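Local coordinates for protein glycerophosphoryl diester phosphodiesterase (Agrobacterium tumefaciens str. C58, PDB 3KS6) that belongs to the glycerophosphoryl diester phosphodiesterase family, has a TIM-barrel fold and holds a magnesium ion, at residues S181-D193 with D206-K220. Residues are numbered along the deposited sequence; the frame is centred on the assembly and turned at random.
Sequences SIHEIGVHIDTAD and DFGCWAAHTPSQITK
Asp206 begins the parallel pairing of strands 184-188 and 206-210 by donating its N to His183 O. Its CB packs on Glu184 CG at 3.7 Å. The two carboxylates are held together by Lys227, which makes a salt bridge to each. Phe207 points to the other side of the sheet, toward helix 194-202, the helix of this beta-alpha-beta unit. Phe207 CZ lies 3.6 Å from Val187 CG2, and Ala192 CB meets the ring edge. Gly208 N donates to Ile185 O, and Gly208 O accepts from Val187 N. Cys209 SG touches both Ala192 CB and Ile189 CD1. Trp210 CG stands between its backbone N and carbonyl carbon (chi1 46°), and this brings the indole over the neighbouring strand. Trp210 NE1 donates to Gly186 O at 3.0 Å, in the ring plane but above the carbonyl plane. The peptide of Val187 and His188 lies over one indole face. His188 CB sits over the six-membered ring, and the imidazole turns an edge to it, planes at 64°. The last backbone bonds run from Trp210 N to Val187 O and from Ile189 N to Trp210 O. Ala211 CB covers a face of the imidazole, 3.4 Å from His188 NE2. At the helix start, Gln217 OE1 accepts from His213 N and Thr214 N. Gln217 NE2 donates to Asp190 OD1 at 2.9 Å, almost straight at 175°. Lys220 is fully extended past Ile189 CD1. Lys220 NZ donates to Ile189 O and Ala192 O, each at 2.9 Å, and a water joins it to Asp190 OD1. Gln217 and Lys220 probably help hold the turn just past the last backbone bonds, and the Asp190 carboxylate probably favours the charged lysine.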
ATOM      1  N   SER A 181       8.039 -14.437  11.400  1.00 19.23           N
ATOM      2  CA  SER A 181       9.111 -13.426  11.374  1.00 18.03           C
ATOM      3  C   SER A 181       8.672 -12.110  10.746  1.00 19.03           C
ATOM      4  O   SER A 181       9.452 -11.472  10.023  1.00 20.46           O
ATOM      5  CB  SER A 181      10.370 -13.938  10.655  1.00 21.33           C
ATOM      6  OG  SER A 181      10.858 -15.103  11.274  1.00 28.92           O
ATOM      7  N   ILE A 182       7.446 -11.692  11.062  1.00 15.69           N
ATOM      8  CA  ILE A 182       6.882 -10.414  10.618  1.00 15.24           C
ATOM      9  C   ILE A 182       7.059  -9.453  11.799  1.00 18.47           C
ATOM     10  O   ILE A 182       6.721  -9.799  12.933  1.00 19.86           O
ATOM     11  CB  ILE A 182       5.362 -10.584  10.187  1.00 16.88           C
ATOM     12  CG1 ILE A 182       5.271 -11.526   8.954  1.00 19.97           C
ATOM     13  CG2 ILE A 182       4.704  -9.251   9.876  1.00 17.82           C
ATOM     14  CD1 ILE A 182       3.901 -12.100   8.707  1.00 16.79           C
ATOM     15  N   HIS A 183       7.559  -8.257  11.514  1.00 18.31           N
ATOM     16  CA  HIS A 183       7.892  -7.275  12.541  1.00 21.01           C
ATOM     17  C   HIS A 183       6.960  -6.086  12.590  1.00 20.08           C
ATOM     18  O   HIS A 183       7.139  -5.226  13.451  1.00 17.08           O
ATOM     19  CB  HIS A 183       9.316  -6.795  12.328  1.00 23.31           C
ATOM     20  CG  HIS A 183      10.290  -7.920  12.228  1.00 28.22           C
ATOM     21  ND1 HIS A 183      10.500  -8.799  13.266  1.00 31.86           N
ATOM     22  CD2 HIS A 183      11.063  -8.345  11.205  1.00 33.81           C
ATOM     23  CE1 HIS A 183      11.385  -9.705  12.895  1.00 34.62           C
ATOM     24  NE2 HIS A 183      11.732  -9.459  11.644  1.00 30.07           N
ATOM     25  N   GLU A 184       5.947  -6.060  11.711  1.00 18.58           N
ATOM     26  CA  GLU A 184       5.005  -4.970  11.654  1.00 18.15           C
ATOM     27  C   GLU A 184       3.680  -5.455  11.083  1.00 19.65           C
ATOM     28  O   GLU A 184       3.683  -6.263  10.144  1.00 18.06           O
ATOM     29  CB  GLU A 184       5.543  -3.872  10.730  1.00 18.41           C
ATOM     30  CG  GLU A 184       4.633  -2.674  10.609  1.00 16.96           C
ATOM     31  CD  GLU A 184       5.216  -1.482   9.854  1.00 19.58           C
ATOM     32  OE1 GLU A 184       6.432  -1.432   9.564  1.00 20.21           O
ATOM     33  OE2 GLU A 184       4.415  -0.571   9.540  1.00 21.23           O
ATOM     34  N   ILE A 185       2.565  -5.007  11.674  1.00 17.45           N
ATOM     35  CA  ILE A 185       1.232  -5.246  11.108  1.00 17.74           C
ATOM     36  C   ILE A 185       0.572  -3.918  10.802  1.00 18.05           C
ATOM     37  O   ILE A 185       0.922  -2.874  11.391  1.00 17.95           O
ATOM     38  CB  ILE A 185       0.294  -6.128  12.012  1.00 19.45           C
ATOM     39  CG1 ILE A 185      -0.132  -5.369  13.270  1.00 19.01           C
ATOM     40  CG2 ILE A 185       0.992  -7.424  12.368  1.00 17.26           C
ATOM     41  CD1 ILE A 185      -1.133  -6.104  14.183  1.00 17.93           C
ATOM     42  N   GLY A 186      -0.396  -3.944   9.893  1.00 15.22           N
ATOM     43  CA  GLY A 186      -1.222  -2.778   9.605  1.00 17.24           C
ATOM     44  C   GLY A 186      -2.668  -3.220   9.740  1.00 17.24           C
ATOM     45  O   GLY A 186      -3.034  -4.233   9.167  1.00 18.38           O
ATOM     46  N   VAL A 187      -3.445  -2.496  10.545  1.00 17.64           N
ATOM     47  CA  VAL A 187      -4.871  -2.754  10.718  1.00 17.92           C
ATOM     48  C   VAL A 187      -5.700  -1.588  10.168  1.00 19.13           C
ATOM     49  O   VAL A 187      -5.234  -0.411  10.128  1.00 17.47           O
ATOM     50  CB  VAL A 187      -5.242  -3.031  12.242  1.00 18.97           C
ATOM     51  CG1 VAL A 187      -4.319  -4.121  12.848  1.00 14.52           C
ATOM     52  CG2 VAL A 187      -5.181  -1.757  13.113  1.00 15.87           C
ATOM     53  N   HIS A 188      -6.956  -1.885   9.773  1.00 16.20           N
ATOM     54  CA  HIS A 188      -7.920  -0.841   9.404  1.00 17.20           C
ATOM     55  C   HIS A 188      -8.033   0.143  10.569  1.00 16.09           C
ATOM     56  O   HIS A 188      -8.177  -0.267  11.713  1.00 17.84           O
ATOM     57  CB  HIS A 188      -9.286  -1.456   9.146  1.00 16.71           C
ATOM     58  CG  HIS A 188     -10.262  -0.553   8.450  1.00 17.40           C
ATOM     59  ND1 HIS A 188     -10.749   0.618   9.005  1.00 20.51           N
ATOM     60  CD2 HIS A 188     -10.841  -0.658   7.237  1.00 20.80           C
ATOM     61  CE1 HIS A 188     -11.572   1.198   8.147  1.00 21.00           C
ATOM     62  NE2 HIS A 188     -11.652   0.443   7.070  1.00 22.15           N
ATOM     63  N   ILE A 189      -7.996   1.440  10.274  1.00 17.53           N
ATOM     64  CA  ILE A 189      -8.048   2.474  11.313  1.00 17.34           C
ATOM     65  C   ILE A 189      -9.246   2.306  12.241  1.00 18.09           C
ATOM     66  O   ILE A 189      -9.155   2.554  13.435  1.00 20.36           O
ATOM     67  CB  ILE A 189      -8.047   3.919  10.653  1.00 16.85           C
ATOM     68  CG1 ILE A 189      -7.912   5.035  11.700  1.00 22.11           C
ATOM     69  CG2 ILE A 189      -9.263   4.130   9.759  1.00 16.55           C
ATOM     70  CD1 ILE A 189      -6.765   4.874  12.633  1.00 16.57           C
ATOM     71  N   ASP A 190     -10.384   1.888  11.696  1.00 17.47           N
ATOM     72  CA  ASP A 190     -11.599   1.723  12.513  1.00 18.99           C
ATOM     73  C   ASP A 190     -11.508   0.562  13.508  1.00 21.99           C
ATOM     74  O   ASP A 190     -12.339   0.495  14.393  1.00 23.32           O
ATOM     75  CB  ASP A 190     -12.864   1.579  11.649  1.00 18.41           C
ATOM     76  CG  ASP A 190     -13.220   2.847  10.863  1.00 22.06           C
ATOM     77  OD1 ASP A 190     -12.746   3.956  11.213  1.00 24.06           O
ATOM     78  OD2 ASP A 190     -13.990   2.692   9.896  1.00 25.65           O
ATOM     79  N   THR A 191     -10.525  -0.338  13.348  1.00 19.25           N
ATOM     80  CA  THR A 191     -10.258  -1.407  14.297  1.00 19.85           C
ATOM     81  C   THR A 191      -9.115  -1.123  15.288  1.00 19.68           C
ATOM     82  O   THR A 191      -8.829  -1.916  16.182  1.00 20.01           O
ATOM     83  CB  THR A 191     -10.013  -2.748  13.578  1.00 17.28           C
ATOM     84  OG1 THR A 191      -8.747  -2.731  12.895  1.00 20.36           O
ATOM     85  CG2 THR A 191     -11.167  -3.056  12.604  1.00 20.20           C
ATOM     86  N   ALA A 192      -8.467   0.022  15.156  1.00 21.16           N
ATOM     87  CA  ALA A 192      -7.372   0.395  16.005  1.00 18.54           C
ATOM     88  C   ALA A 192      -7.896   1.102  17.236  1.00 21.12           C
ATOM     89  O   ALA A 192      -8.912   1.797  17.174  1.00 22.80           O
ATOM     90  CB  ALA A 192      -6.410   1.355  15.241  1.00 18.55           C
ATOM     91  N   ASP A 193      -7.147   0.962  18.316  1.00 22.16           N
ATOM     92  CA  ASP A 193      -7.347   1.682  19.546  1.00 23.19           C
ATOM     93  C   ASP A 193      -6.100   1.532  20.402  1.00 24.24           C
ATOM     94  O   ASP A 193      -5.192   0.739  20.062  1.00 20.35           O
ATOM     95  CB  ASP A 193      -8.621   1.211  20.241  1.00 25.96           C
ATOM     96  CG  ASP A 193      -8.632  -0.269  20.530  1.00 27.12           C
ATOM     97  OD1 ASP A 193      -7.635  -0.794  21.046  1.00 21.88           O
ATOM     98  OD2 ASP A 193      -9.665  -0.922  20.259  1.00 34.60           O
ATOM     99  N   ASP A 206       5.872  -3.502  15.260  1.00 17.89           N
ATOM    100  CA  ASP A 206       5.474  -2.136  14.929  1.00 18.57           C
ATOM    101  C   ASP A 206       3.989  -2.136  14.567  1.00 20.59           C
ATOM    102  O   ASP A 206       3.440  -3.147  14.145  1.00 18.21           O
ATOM    103  CB  ASP A 206       6.260  -1.557  13.753  1.00 19.36           C
ATOM    104  CG  ASP A 206       7.669  -1.113  14.127  1.00 25.78           C
ATOM    105  OD1 ASP A 206       7.963  -0.989  15.322  1.00 26.03           O
ATOM    106  OD2 ASP A 206       8.476  -0.896  13.201  1.00 24.31           O
ATOM    107  N   PHE A 207       3.349  -0.986  14.737  1.00 19.28           N
ATOM    108  CA  PHE A 207       1.896  -0.871  14.587  1.00 19.85           C
ATOM    109  C   PHE A 207       1.524   0.317  13.729  1.00 19.58           C
ATOM    110  O   PHE A 207       1.802   1.459  14.081  1.00 19.34           O
ATOM    111  CB  PHE A 207       1.212  -0.713  15.975  1.00 19.38           C
ATOM    112  CG  PHE A 207      -0.321  -0.647  15.904  1.00 19.92           C
ATOM    113  CD1 PHE A 207      -1.088  -1.819  15.822  1.00 17.88           C
ATOM    114  CD2 PHE A 207      -0.978   0.565  15.925  1.00 18.42           C
ATOM    115  CE1 PHE A 207      -2.466  -1.770  15.750  1.00 20.56           C
ATOM    116  CE2 PHE A 207      -2.379   0.626  15.855  1.00 21.86           C
ATOM    117  CZ  PHE A 207      -3.117  -0.538  15.746  1.00 21.94           C
ATOM    118  N   GLY A 208       0.826   0.050  12.636  1.00 17.23           N
ATOM    119  CA  GLY A 208       0.297   1.089  11.786  1.00 18.69           C
ATOM    120  C   GLY A 208      -1.105   0.799  11.272  1.00 19.88           C
ATOM    121  O   GLY A 208      -1.701  -0.235  11.602  1.00 16.63           O
ATOM    122  N   CYS A 209      -1.630   1.714  10.462  1.00 18.49           N
ATOM    123  CA  CYS A 209      -3.006   1.620  10.009  1.00 16.70           C
ATOM    124  C   CYS A 209      -3.196   1.879   8.526  1.00 17.45           C
ATOM    125  O   CYS A 209      -2.283   2.322   7.794  1.00 20.28           O
ATOM    126  CB  CYS A 209      -3.927   2.545  10.839  1.00 19.22           C
ATOM    127  SG  CYS A 209      -3.818   2.289  12.606  1.00 20.87           S
ATOM    128  N   TRP A 210      -4.390   1.551   8.058  1.00 17.60           N
ATOM    129  CA  TRP A 210      -4.804   1.809   6.685  1.00 16.57           C
ATOM    130  C   TRP A 210      -6.293   2.188   6.673  1.00 19.49           C
ATOM    131  O   TRP A 210      -7.000   2.089   7.696  1.00 19.27           O
ATOM    132  CB  TRP A 210      -4.484   0.635   5.733  1.00 18.46           C
ATOM    133  CG  TRP A 210      -4.854  -0.718   6.242  1.00 16.49           C
ATOM    134  CD1 TRP A 210      -4.116  -1.503   7.025  1.00 17.58           C
ATOM    135  CD2 TRP A 210      -6.072  -1.438   5.968  1.00 17.82           C
ATOM    136  NE1 TRP A 210      -4.789  -2.682   7.295  1.00 17.39           N
ATOM    137  CE2 TRP A 210      -5.987  -2.665   6.636  1.00 18.26           C
ATOM    138  CE3 TRP A 210      -7.215  -1.169   5.201  1.00 18.83           C
ATOM    139  CZ2 TRP A 210      -7.016  -3.598   6.606  1.00 14.94           C
ATOM    140  CZ3 TRP A 210      -8.217  -2.096   5.154  1.00 19.18           C
ATOM    141  CH2 TRP A 210      -8.118  -3.301   5.850  1.00 19.70           C
ATOM    142  N   ALA A 211      -6.708   2.732   5.554  1.00 18.57           N
ATOM    143  CA  ALA A 211      -8.082   3.201   5.298  1.00 21.58           C
ATOM    144  C   ALA A 211      -8.465   4.457   6.075  1.00 17.94           C
ATOM    145  O   ALA A 211      -9.635   4.649   6.382  1.00 20.06           O
ATOM    146  CB  ALA A 211      -9.151   2.065   5.493  1.00 19.64           C
ATOM    147  N   ALA A 212      -7.475   5.312   6.376  1.00 20.96           N
ATOM    148  CA  ALA A 212      -7.699   6.552   7.142  1.00 19.21           C
ATOM    149  C   ALA A 212      -8.000   7.674   6.162  1.00 23.65           C
ATOM    150  O   ALA A 212      -7.127   8.450   5.810  1.00 19.54           O
ATOM    151  CB  ALA A 212      -6.512   6.883   7.955  1.00 20.18           C
ATOM    152  N   HIS A 213      -9.245   7.742   5.721  1.00 23.15           N
ATOM    153  CA  HIS A 213      -9.641   8.652   4.635  1.00 25.83           C
ATOM    154  C   HIS A 213     -10.365   9.936   5.062  1.00 26.27           C
ATOM    155  O   HIS A 213     -10.376  10.907   4.295  1.00 28.07           O
ATOM    156  CB  HIS A 213     -10.509   7.891   3.642  1.00 25.38           C
ATOM    157  CG  HIS A 213      -9.889   6.628   3.146  1.00 22.51           C
ATOM    158  ND1 HIS A 213      -8.555   6.521   2.805  1.00 20.52           N
ATOM    159  CD2 HIS A 213     -10.425   5.411   2.936  1.00 20.00           C
ATOM    160  CE1 HIS A 213      -8.306   5.295   2.383  1.00 28.81           C
ATOM    161  NE2 HIS A 213      -9.425   4.595   2.461  1.00 24.07           N
ATOM    162  N   THR A 214     -10.894   9.975   6.285  1.00 27.16           N
ATOM    163  CA  THR A 214     -11.613  11.149   6.821  1.00 25.49           C
ATOM    164  C   THR A 214     -10.829  11.891   7.909  1.00 29.13           C
ATOM    165  O   THR A 214      -9.912  11.329   8.514  1.00 27.05           O
ATOM    166  CB  THR A 214     -12.957  10.699   7.470  1.00 26.99           C
ATOM    167  OG1 THR A 214     -12.679  10.011   8.692  1.00 25.26           O
ATOM    168  CG2 THR A 214     -13.761   9.768   6.530  1.00 23.45           C
ATOM    169  N   PRO A 215     -11.199  13.156   8.197  1.00 27.23           N
ATOM    170  CA  PRO A 215     -10.509  13.871   9.233  1.00 27.08           C
ATOM    171  C   PRO A 215     -10.485  13.185  10.560  1.00 25.55           C
ATOM    172  O   PRO A 215      -9.454  13.233  11.233  1.00 29.19           O
ATOM    173  CB  PRO A 215     -11.309  15.194   9.346  1.00 28.98           C
ATOM    174  CG  PRO A 215     -11.879  15.380   8.018  1.00 29.57           C
ATOM    175  CD  PRO A 215     -12.195  14.006   7.523  1.00 28.85           C
ATOM    176  N   SER A 216     -11.607  12.581  10.972  1.00 25.61           N
ATOM    177  CA  SER A 216     -11.657  11.916  12.269  1.00 28.82           C
ATOM    178  C   SER A 216     -10.693  10.713  12.294  1.00 23.97           C
ATOM    179  O   SER A 216     -10.019  10.475  13.297  1.00 26.53           O
ATOM    180  CB  SER A 216     -13.083  11.464  12.615  1.00 31.29           C
ATOM    181  OG  SER A 216     -13.692  10.836  11.507  1.00 40.70           O
ATOM    182  N   GLN A 217     -10.667   9.965  11.205  1.00 23.59           N
ATOM    183  CA  GLN A 217      -9.786   8.784  11.106  1.00 22.48           C
ATOM    184  C   GLN A 217      -8.305   9.175  11.085  1.00 21.79           C
ATOM    185  O   GLN A 217      -7.491   8.579  11.754  1.00 22.17           O
ATOM    186  CB  GLN A 217     -10.102   8.017   9.834  1.00 23.10           C
ATOM    187  CG  GLN A 217     -11.340   7.186   9.934  1.00 22.61           C
ATOM    188  CD  GLN A 217     -11.723   6.593   8.626  1.00 20.87           C
ATOM    189  OE1 GLN A 217     -11.525   7.190   7.555  1.00 21.65           O
ATOM    190  NE2 GLN A 217     -12.305   5.386   8.691  1.00 20.44           N
ATOM    191  N   ILE A 218      -7.977  10.177  10.276  1.00 22.62           N
ATOM    192  CA  ILE A 218      -6.642  10.732  10.232  1.00 21.58           C
ATOM    193  C   ILE A 218      -6.217  11.244  11.606  1.00 23.36           C
ATOM    194  O   ILE A 218      -5.129  10.910  12.076  1.00 21.68           O
ATOM    195  CB  ILE A 218      -6.515  11.850   9.168  1.00 22.29           C
ATOM    196  CG1 ILE A 218      -6.687  11.287   7.741  1.00 20.47           C
ATOM    197  CG2 ILE A 218      -5.163  12.596   9.340  1.00 22.48           C
ATOM    198  CD1 ILE A 218      -6.943  12.337   6.664  1.00 17.80           C
ATOM    199  N   THR A 219      -7.088  12.012  12.267  1.00 23.30           N
ATOM    200  CA  THR A 219      -6.765  12.559  13.594  1.00 24.35           C
ATOM    201  C   THR A 219      -6.622  11.438  14.633  1.00 22.39           C
ATOM    202  O   THR A 219      -5.773  11.491  15.519  1.00 25.37           O
ATOM    203  CB  THR A 219      -7.847  13.594  14.030  1.00 24.03           C
ATOM    204  OG1 THR A 219      -7.808  14.719  13.148  1.00 26.29           O
ATOM    205  CG2 THR A 219      -7.609  14.013  15.468  1.00 27.35           C
ATOM    206  N   LYS A 220      -7.420  10.372  14.499  1.00 23.94           N
ATOM    207  CA  LYS A 220      -7.291   9.249  15.415  1.00 22.12           C
ATOM    208  C   LYS A 220      -5.899   8.617  15.267  1.00 21.49           C
ATOM    209  O   LYS A 220      -5.230   8.320  16.256  1.00 23.94           O
ATOM    210  CB  LYS A 220      -8.376   8.222  15.144  1.00 22.24           C
ATOM    211  CG  LYS A 220      -8.239   6.927  15.881  1.00 24.36           C
ATOM    212  CD  LYS A 220      -9.382   6.008  15.465  1.00 28.13           C
ATOM    213  CE  LYS A 220      -9.262   4.669  16.123  1.00 23.44           C
ATOM    214  NZ  LYS A 220     -10.419   3.799  15.728  1.00 21.25           N
TER
HETATM  215  O   HOH W   1     -11.893   4.995  13.447  1.00 31.68           O